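Local structure of L-asparagine oxygenase (Streptomyces coelicolor, 2OG5) at residues A[147-152]-A[179-184]; A[183-188]-A[348-353]; A[132-137]-A[152-157]. The protein catalyses the iron(II)- and 2-oxoglutarate-dependent 3-hydroxylation of L-asparagine, supplying (2S,3S)-3-hydroxyasparagine for biosynthesis of the calcium-dependent lipopeptide antibiotic. One frame throughout, in Å; residues are numbered along the deposited sequence.

Contact 1 of 3, residues A[147-152]-A[179-184]. With NA (sodium ion), chain B; ACY (acetic acid), chain C.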
loop_
_atom_site.group_PDB
_atom_site.type_symbol
_atom_site.label_atom_id
_atom_site.label_comp_id
_atom_site.label_asym_id
_atom_site.label_seq_id
_atom_site.Cartn_x
_atom_site.Cartn_y
_atom_site.Cartn_z
ATOM N N LEU A 147 14.579 4.966 1.985
ATOM C CA LEU A 147 15.796 4.853 1.174
ATOM C C LEU A 147 16.237 3.391 0.942
ATOM O O LEU A 147 16.624 3.020 -0.182
ATOM C CB LEU A 147 16.909 5.691 1.801
ATOM C CG LEU A 147 18.213 5.752 1.002
ATOM C CD1 LEU A 147 17.963 6.225 -0.435
ATOM C CD2 LEU A 147 19.253 6.631 1.684
ATOM N N PRO A 148 16.193 2.543 1.984
ATOM C CA PRO A 148 16.610 1.145 1.782
ATOM C C PRO A 148 15.662 0.214 1.024
ATOM O O PRO A 148 15.998 -0.964 0.818
ATOM C CB PRO A 148 16.777 0.623 3.218
ATOM C CG PRO A 148 16.879 1.812 4.052
ATOM C CD PRO A 148 15.956 2.801 3.410
ATOM N N GLU A 149 14.496 0.715 0.614
ATOM C CA GLU A 149 13.503 -0.102 -0.083
ATOM C C GLU A 149 13.163 0.536 -1.437
ATOM O O GLU A 149 12.675 1.669 -1.497
ATOM C CB GLU A 149 12.256 -0.227 0.795
ATOM C CG GLU A 149 11.036 -0.845 0.143
ATOM C CD GLU A 149 9.797 -0.769 1.021
ATOM O OE1 GLU A 149 9.486 0.325 1.553
ATOM O OE2 GLU A 149 9.124 -1.818 1.162
ATOM N N LYS A 150 13.460 -0.183 -2.523
ATOM C CA LYS A 150 13.222 0.327 -3.873
ATOM C C LYS A 150 13.927 1.680 -4.082
ATOM O O LYS A 150 13.432 2.565 -4.803
ATOM C CB LYS A 150 11.714 0.441 -4.141
ATOM C CG LYS A 150 10.982 -0.903 -4.186
ATOM C CD LYS A 150 11.075 -1.542 -5.551
ATOM C CE LYS A 150 9.871 -2.401 -5.870
ATOM N NZ LYS A 150 9.857 -2.737 -7.301
ATOM N N ASN A 151 15.080 1.846 -3.440
ATOM C CA ASN A 151 15.904 3.044 -3.570
ATOM C C ASN A 151 15.147 4.349 -3.285
ATOM O O ASN A 151 15.481 5.409 -3.806
ATOM C CB ASN A 151 16.600 3.070 -4.944
ATOM C CG ASN A 151 17.661 1.976 -5.093
ATOM O OD1 ASN A 151 18.053 1.320 -4.119
ATOM N ND2 ASN A 151 18.149 1.797 -6.315
ATOM N N GLY A 152 14.142 4.268 -2.415
ATOM C CA GLY A 152 13.400 5.448 -2.002
ATOM C C GLY A 152 12.485 6.048 -3.049
ATOM O O GLY A 152 12.002 7.158 -2.865
ATOM N N HIS A 179 0.507 -8.955 6.357
ATOM C CA HIS A 179 1.364 -8.031 7.083
ATOM C C HIS A 179 0.871 -6.600 6.948
ATOM O O HIS A 179 0.224 -6.235 5.964
ATOM C CB HIS A 179 2.804 -8.112 6.560
ATOM C CG HIS A 179 2.946 -7.726 5.119
ATOM N ND1 HIS A 179 2.599 -8.565 4.080
ATOM C CD2 HIS A 179 3.387 -6.583 4.544
ATOM C CE1 HIS A 179 2.818 -7.953 2.930
ATOM N NE2 HIS A 179 3.296 -6.748 3.183
ATOM N N ASN A 180 1.198 -5.796 7.957
ATOM C CA ASN A 180 1.212 -4.343 7.804
ATOM C C ASN A 180 2.490 -3.995 7.055
ATOM O O ASN A 180 3.537 -4.601 7.307
ATOM C CB ASN A 180 1.218 -3.634 9.163
ATOM C CG ASN A 180 -0.063 -3.861 9.953
ATOM O OD1 ASN A 180 -0.040 -4.492 11.004
ATOM N ND2 ASN A 180 -1.180 -3.330 9.457
ATOM N N GLU A 181 2.397 -3.054 6.123
ATOM C CA GLU A 181 3.567 -2.608 5.374
ATOM C C GLU A 181 4.594 -1.993 6.320
ATOM O O GLU A 181 4.268 -1.098 7.092
ATOM C CB GLU A 181 3.157 -1.584 4.318
ATOM C CG GLU A 181 4.226 -1.322 3.276
ATOM C CD GLU A 181 4.478 -2.509 2.391
ATOM O OE1 GLU A 181 3.576 -3.364 2.266
ATOM O OE2 GLU A 181 5.596 -2.623 1.833
ATOM N N ASN A 182 5.827 -2.483 6.236
ATOM C CA ASN A 182 6.956 -1.980 7.009
ATOM C C ASN A 182 6.603 -1.885 8.488
ATOM O O ASN A 182 6.855 -0.873 9.141
ATOM C CB ASN A 182 7.459 -0.624 6.461
ATOM C CG ASN A 182 7.964 -0.721 5.017
ATOM O OD1 ASN A 182 8.037 0.287 4.291
ATOM N ND2 ASN A 182 8.303 -1.931 4.589
ATOM N N ALA A 183 6.038 -2.977 9.014
ATOM C CA ALA A 183 5.533 -3.032 10.385
ATOM C C ALA A 183 6.579 -2.621 11.422
ATOM O O ALA A 183 6.243 -2.014 12.439
ATOM C CB ALA A 183 4.993 -4.443 10.706
ATOM N N PHE A 184 7.843 -2.939 11.160
ATOM C CA PHE A 184 8.938 -2.599 12.074
ATOM C C PHE A 184 9.151 -1.100 12.260
ATOM O O PHE A 184 9.756 -0.689 13.247
ATOM C CB PHE A 184 10.251 -3.201 11.558
ATOM C CG PHE A 184 10.848 -2.453 10.382
ATOM C CD1 PHE A 184 11.862 -1.525 10.577
ATOM C CD2 PHE A 184 10.398 -2.676 9.086
ATOM C CE1 PHE A 184 12.406 -0.829 9.487
ATOM C CE2 PHE A 184 10.945 -1.985 8.003
ATOM C CZ PHE A 184 11.945 -1.069 8.211
HETATM NA NA NA B . 3.008 -5.091 1.421
HETATM C C ACY C . 16.123 2.814 -9.542
HETATM O O ACY C . 16.282 2.951 -8.316
HETATM O OXT ACY C . 15.810 3.731 -10.331
HETATM C CH3 ACY C . 16.314 1.436 -10.094
HETATM O O HOH W 1 7.762 -3.721 2.024
HETATM O O HOH W 2 4.936 -5.230 1.118
HETATM O O HOH W 3 3.014 -6.283 -0.232
HETATM O O HOH W 4 2.620 -3.823 -0.752
#
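Glu149 stretches across to Asn182 and Glu181, and these three L-asparagine-binding residues form a small polar contact beside the metal of a jelly-roll dioxygenase. The metal site is the facial triad of the iron(II)/2-oxoglutarate enzymes: His179 ends strand 176-179, Glu181 follows in the next loop, and His311 completes the set. Here a sodium ion occupies the iron position. Glu149 contributes most of the buried surface. Its CG stands opposite the backbone nitrogen (chi1 170°) and the chain continues extended, which carries the carboxylate straight out from the 147-152 loop. Asn182 points back at it from the opposite direction, the amide and carboxylate planes being turned 43° apart. Glu181 behaves differently. A bend at chi2 (67°) swings its carboxylate to the metal; Glu181 OE1 binds sodium at 2.0 Å and OE2 faces Glu149. The two carboxylates lie nearly parallel, and Glu149 OE2 comes within 3.7 Å of Glu181 OE2, a pairing of like charges. Water 1 lies between them and appears to donate to both, although both separations are short enough to leave its details doubtful. Phe331 packs against both glutamates, while Arg329 makes a long, weak ion pair with Glu181 OE2. Beside Glu181 OE1 in the coordination sphere, roughly at a right angle to it, His179 NE2 binds sodium at 2.4 Å, and water 3 meets the edge of that imidazole in the ring plane.

Contact 2 of 3, residues A[183-188]-A[348-353]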
loop_
_atom_site.group_PDB
_atom_site.type_symbol
_atom_site.label_atom_id
_atom_site.label_comp_id
_atom_site.label_asym_id
_atom_site.label_seq_id
_atom_site.Cartn_x
_atom_site.Cartn_y
_atom_site.Cartn_z
ATOM N N ALA A 183 6.038 -2.977 9.014
ATOM C CA ALA A 183 5.533 -3.032 10.385
ATOM C C ALA A 183 6.579 -2.621 11.422
ATOM O O ALA A 183 6.243 -2.014 12.439
ATOM C CB ALA A 183 4.993 -4.443 10.706
ATOM N N PHE A 184 7.843 -2.939 11.160
ATOM C CA PHE A 184 8.938 -2.599 12.074
ATOM C C PHE A 184 9.151 -1.100 12.260
ATOM O O PHE A 184 9.756 -0.689 13.247
ATOM C CB PHE A 184 10.251 -3.201 11.558
ATOM C CG PHE A 184 10.848 -2.453 10.382
ATOM C CD1 PHE A 184 11.862 -1.525 10.577
ATOM C CD2 PHE A 184 10.398 -2.676 9.086
ATOM C CE1 PHE A 184 12.406 -0.829 9.487
ATOM C CE2 PHE A 184 10.945 -1.985 8.003
ATOM C CZ PHE A 184 11.945 -1.069 8.211
ATOM N N HIS A 185 8.716 -0.292 11.296
ATOM C CA HIS A 185 9.158 1.107 11.222
ATOM C C HIS A 185 8.204 2.059 11.943
ATOM O O HIS A 185 6.986 1.981 11.771
ATOM C CB HIS A 185 9.298 1.495 9.752
ATOM C CG HIS A 185 10.181 2.677 9.508
ATOM N ND1 HIS A 185 9.862 3.948 9.936
ATOM C CD2 HIS A 185 11.347 2.790 8.828
ATOM C CE1 HIS A 185 10.809 4.789 9.558
ATOM N NE2 HIS A 185 11.719 4.114 8.876
ATOM N N GLU A 186 8.779 2.952 12.746
ATOM C CA GLU A 186 8.025 3.974 13.480
ATOM C C GLU A 186 7.157 4.838 12.570
ATOM O O GLU A 186 6.073 5.266 12.964
ATOM C CB GLU A 186 9.000 4.871 14.258
ATOM C CG GLU A 186 8.359 6.031 15.013
ATOM C CD GLU A 186 9.365 6.950 15.700
ATOM O OE1 GLU A 186 10.600 6.734 15.575
ATOM O OE2 GLU A 186 8.898 7.913 16.350
ATOM N N HIS A 187 7.649 5.108 11.365
ATOM C CA HIS A 187 6.945 5.939 10.391
ATOM C C HIS A 187 6.525 5.126 9.187
ATOM O O HIS A 187 6.572 5.595 8.053
ATOM C CB HIS A 187 7.825 7.117 9.975
ATOM C CG HIS A 187 8.142 8.031 11.107
ATOM N ND1 HIS A 187 7.166 8.709 11.797
ATOM C CD2 HIS A 187 9.321 8.384 11.672
ATOM C CE1 HIS A 187 7.726 9.430 12.751
ATOM N NE2 HIS A 187 9.034 9.249 12.699
ATOM N N ARG A 188 6.079 3.904 9.450
ATOM C CA ARG A 188 5.542 3.052 8.401
ATOM C C ARG A 188 4.375 3.740 7.685
ATOM O O ARG A 188 3.740 4.639 8.233
ATOM C CB ARG A 188 5.109 1.719 8.992
ATOM C CG ARG A 188 3.980 1.801 9.994
ATOM C CD ARG A 188 3.846 0.474 10.722
ATOM N NE ARG A 188 2.968 0.563 11.883
ATOM C CZ ARG A 188 3.327 1.026 13.079
ATOM N NH1 ARG A 188 4.558 1.461 13.312
ATOM N NH2 ARG A 188 2.442 1.054 14.066
ATOM N N TYR A 348 11.072 13.724 0.594
ATOM C CA TYR A 348 10.048 12.689 0.702
ATOM C C TYR A 348 10.638 11.303 0.956
ATOM O O TYR A 348 9.896 10.323 1.002
ATOM C CB TYR A 348 9.198 12.662 -0.566
ATOM C CG TYR A 348 8.417 13.935 -0.784
ATOM C CD1 TYR A 348 7.207 14.151 -0.121
ATOM C CD2 TYR A 348 8.897 14.944 -1.611
ATOM C CE1 TYR A 348 6.496 15.303 -0.309
ATOM C CE2 TYR A 348 8.175 16.121 -1.802
ATOM C CZ TYR A 348 6.976 16.292 -1.149
ATOM O OH TYR A 348 6.259 17.449 -1.319
ATOM N N VAL A 349 11.958 11.226 1.118
ATOM C CA VAL A 349 12.642 9.947 1.299
ATOM C C VAL A 349 13.147 9.841 2.736
ATOM O O VAL A 349 13.975 10.638 3.178
ATOM C CB VAL A 349 13.814 9.802 0.313
ATOM C CG1 VAL A 349 14.556 8.468 0.529
ATOM C CG2 VAL A 349 13.316 9.935 -1.130
ATOM N N LEU A 350 12.624 8.850 3.461
ATOM C CA LEU A 350 12.962 8.631 4.855
ATOM C C LEU A 350 14.167 7.710 4.964
ATOM O O LEU A 350 14.218 6.652 4.321
ATOM C CB LEU A 350 11.774 8.008 5.609
ATOM C CG LEU A 350 10.573 8.910 5.939
ATOM C CD1 LEU A 350 9.736 9.218 4.711
ATOM C CD2 LEU A 350 9.698 8.213 6.982
ATOM N N GLY A 351 15.142 8.131 5.762
ATOM C CA GLY A 351 16.298 7.298 6.069
ATOM C C GLY A 351 16.431 7.169 7.569
ATOM O O GLY A 351 15.426 7.093 8.284
ATOM N N ALA A 352 17.663 7.164 8.055
ATOM C CA ALA A 352 17.924 6.976 9.479
ATOM C C ALA A 352 17.685 8.266 10.249
ATOM O O ALA A 352 17.886 9.365 9.728
ATOM C CB ALA A 352 19.355 6.517 9.685
ATOM N N ALA A 353 17.248 8.129 11.494
ATOM C CA ALA A 353 17.344 9.223 12.460
ATOM C C ALA A 353 18.487 8.866 13.404
ATOM O O ALA A 353 19.088 7.799 13.258
ATOM C CB ALA A 353 16.043 9.379 13.222
HETATM O O HOH W 5 14.420 4.808 8.654
#
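Leu350 presses one methyl group into the angle between His185 and His187, and almost all the direct packing of the contact is concentrated there. The closest approach is Leu350 CD2 to His187 CB, at 3.7 Å. Toward the other histidine the fit is slacker, with His185 CE1 lying 4.4 Å from Leu350 CD2. The leucine CG lies opposite its own carbonyl carbon (chi1 -74°), a rotation that directs CD2 to His187 CB. Leu350 belongs to the short strand 349-350, which runs parallel to strand 142-146 in the large sheet of the jelly-roll, whereas the histidines sit on a type I beta turn from His185 to Arg188. Bonds within the turn hold the His185 ring and Arg188. His187 N donates to His185 ND1 at 2.9 Å, almost exactly in the imidazole plane, which fixes the rotation of that ring, and His185 CB covers a face of the Phe184 ring. His185 O is gripped twice, by Arg188 N and by Arg188 NH1, which arrive from opposite faces of the carbonyl plane. The His185 side chain also lies about 4 Å, between nearest atoms, from that of the L-asparagine-binding Asn182. Beyond Leu350 the two segments separate toward the exposed end of the chain after Gly351, and water replaces side-chain packing: water 5 lies 2.8 Å from His185 NE2 and 2.5 Å from Gly351 O, the latter separation too short for its details to be trusted.

Contact 3 of 3, residues A[132-137]-A[152-157]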
loop_
_atom_site.group_PDB
_atom_site.type_symbol
_atom_site.label_atom_id
_atom_site.label_comp_id
_atom_site.label_asym_id
_atom_site.label_seq_id
_atom_site.Cartn_x
_atom_site.Cartn_y
_atom_site.Cartn_z
ATOM N N VAL A 132 -1.416 9.747 -11.396
ATOM C CA VAL A 132 -2.547 9.311 -10.581
ATOM C C VAL A 132 -2.141 9.044 -9.118
ATOM O O VAL A 132 -2.794 9.512 -8.178
ATOM C CB VAL A 132 -3.205 8.062 -11.188
ATOM C CG1 VAL A 132 -4.212 7.450 -10.227
ATOM C CG2 VAL A 132 -3.859 8.416 -12.526
ATOM N N LEU A 133 -1.066 8.287 -8.925
ATOM C CA LEU A 133 -0.653 7.927 -7.577
ATOM C C LEU A 133 -0.200 9.131 -6.767
ATOM O O LEU A 133 -0.566 9.253 -5.600
ATOM C CB LEU A 133 0.452 6.870 -7.612
ATOM C CG LEU A 133 -0.037 5.452 -7.909
ATOM C CD1 LEU A 133 1.144 4.581 -8.344
ATOM C CD2 LEU A 133 -0.747 4.820 -6.699
ATOM N N LEU A 134 0.612 10.011 -7.349
ATOM C CA LEU A 134 1.165 11.098 -6.548
ATOM C C LEU A 134 0.106 12.176 -6.277
ATOM O O LEU A 134 0.108 12.806 -5.211
ATOM C CB LEU A 134 2.453 11.662 -7.164
ATOM C CG LEU A 134 3.640 10.679 -7.158
ATOM C CD1 LEU A 134 4.925 11.325 -7.678
ATOM C CD2 LEU A 134 3.889 10.087 -5.779
ATOM N N MET A 135 -0.824 12.382 -7.208
ATOM C CA MET A 135 -1.954 13.293 -6.940
ATOM C C MET A 135 -2.769 12.768 -5.760
ATOM O O MET A 135 -3.042 13.504 -4.809
ATOM C CB MET A 135 -2.851 13.469 -8.171
ATOM C CG MET A 135 -2.232 14.315 -9.261
ATOM S SD MET A 135 -3.355 14.704 -10.631
ATOM C CE MET A 135 -3.583 13.085 -11.378
ATOM N N THR A 136 -3.117 11.488 -5.783
ATOM C CA THR A 136 -3.927 10.913 -4.708
ATOM C C THR A 136 -3.182 10.949 -3.374
ATOM O O THR A 136 -3.778 11.228 -2.334
ATOM C CB THR A 136 -4.363 9.477 -5.016
ATOM O OG1 THR A 136 -4.980 9.444 -6.312
ATOM C CG2 THR A 136 -5.348 8.969 -3.965
ATOM N N ALA A 137 -1.880 10.676 -3.395
ATOM C CA ALA A 137 -1.081 10.738 -2.174
ATOM C C ALA A 137 -1.138 12.123 -1.549
ATOM O O ALA A 137 -1.260 12.266 -0.334
ATOM C CB ALA A 137 0.374 10.356 -2.467
ATOM N N GLY A 152 14.142 4.268 -2.415
ATOM C CA GLY A 152 13.400 5.448 -2.002
ATOM C C GLY A 152 12.485 6.048 -3.049
ATOM O O GLY A 152 12.002 7.158 -2.865
ATOM N N ALA A 153 12.219 5.312 -4.130
ATOM C CA ALA A 153 11.348 5.828 -5.199
ATOM C C ALA A 153 9.921 5.998 -4.691
ATOM O O ALA A 153 9.406 5.155 -3.968
ATOM C CB ALA A 153 11.337 4.897 -6.376
ATOM N N LEU A 154 9.274 7.088 -5.086
ATOM C CA LEU A 154 7.893 7.321 -4.657
ATOM C C LEU A 154 6.882 6.424 -5.340
ATOM O O LEU A 154 5.823 6.162 -4.772
ATOM C CB LEU A 154 7.482 8.774 -4.877
ATOM C CG LEU A 154 8.326 9.796 -4.116
ATOM C CD1 LEU A 154 7.752 11.194 -4.317
ATOM C CD2 LEU A 154 8.432 9.460 -2.637
ATOM N N VAL A 155 7.197 5.961 -6.549
ATOM C CA VAL A 155 6.298 5.105 -7.317
ATOM C C VAL A 155 7.047 3.819 -7.667
ATOM O O VAL A 155 8.013 3.846 -8.448
ATOM C CB VAL A 155 5.779 5.821 -8.579
ATOM C CG1 VAL A 155 4.864 4.899 -9.365
ATOM C CG2 VAL A 155 5.060 7.141 -8.208
ATOM N N GLN A 156 6.589 2.699 -7.111
ATOM C CA GLN A 156 7.334 1.436 -7.154
ATOM C C GLN A 156 6.535 0.374 -7.893
ATOM O O GLN A 156 5.318 0.273 -7.729
ATOM C CB GLN A 156 7.636 0.963 -5.724
ATOM C CG GLN A 156 8.311 2.053 -4.882
ATOM C CD GLN A 156 8.569 1.684 -3.434
ATOM O OE1 GLN A 156 8.315 0.557 -2.996
ATOM N NE2 GLN A 156 9.061 2.658 -2.672
ATOM N N ASP A 157 7.221 -0.434 -8.691
ATOM C CA ASP A 157 6.556 -1.474 -9.461
ATOM C C ASP A 157 6.364 -2.731 -8.639
ATOM O O ASP A 157 7.244 -3.133 -7.856
ATOM C CB ASP A 157 7.355 -1.824 -10.720
ATOM C CG ASP A 157 7.388 -0.695 -11.728
ATOM O OD1 ASP A 157 6.352 -0.050 -11.946
ATOM O OD2 ASP A 157 8.454 -0.457 -12.339
#
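Leu134 and Leu133 of helix 128-140 pack on Leu154 and Val155, closing the helix against the large sheet of the jelly-roll just where strand 156-158 begins. The side chain of Leu134 shows the contact made by the branch point and one methyl. Its CB is still 5.3 Å from Val155 CG2. With CG set opposite the carbonyl carbon (chi1 -67°), the branch point then comes to 4.0 Å of Val155 CG2. From there the methyls divide: Leu134 CD2 touches both Val155 CG2 and Leu154 CB, the latter 3.9 Å away, while Leu134 CD1 stays slightly farther off, 4.2 Å from Val155 CG2. Val155 uses both of its branches, since CG1 meets Leu133 CD1 at 3.9 Å. The contact is wholly apolar and buried; Thr330 of the neighbouring strand touches Leu133, Leu134 and Val155, and helix 66-76 covers Leu134 and Leu154 with Trp68, Ala72 and Val69. At the first residue of the strand, the Gln156 amide is locked by two partners: its OE1 accepts from Arg329, which binds L-asparagine, and its NE2 donates to Ala153 O over 2.8 Å in a nearly straight bond, 172° at the hydrogen.

How the contacts relate
Along the chain the segments of contacts 3 and 1 alternate, and residues 348-353 of contact 2 come last. Contacts 1 and 2 share Ala183 and Phe184, and their centres are 8 Å apart; the centre of contact 3 lies about 14 Å from that of contact 1 and 16 Å from that of contact 2. Strands 142-146, 156-158 and 349-350 of the large sheet tie the three together. Residues 147-152 form most of the connection between the first two of these strands; Leu147 N lies 2.9 Å from Leu350 O. The connection that carries Glu149 thus runs from the strand beside contact 2 to the strand that begins in contact 3.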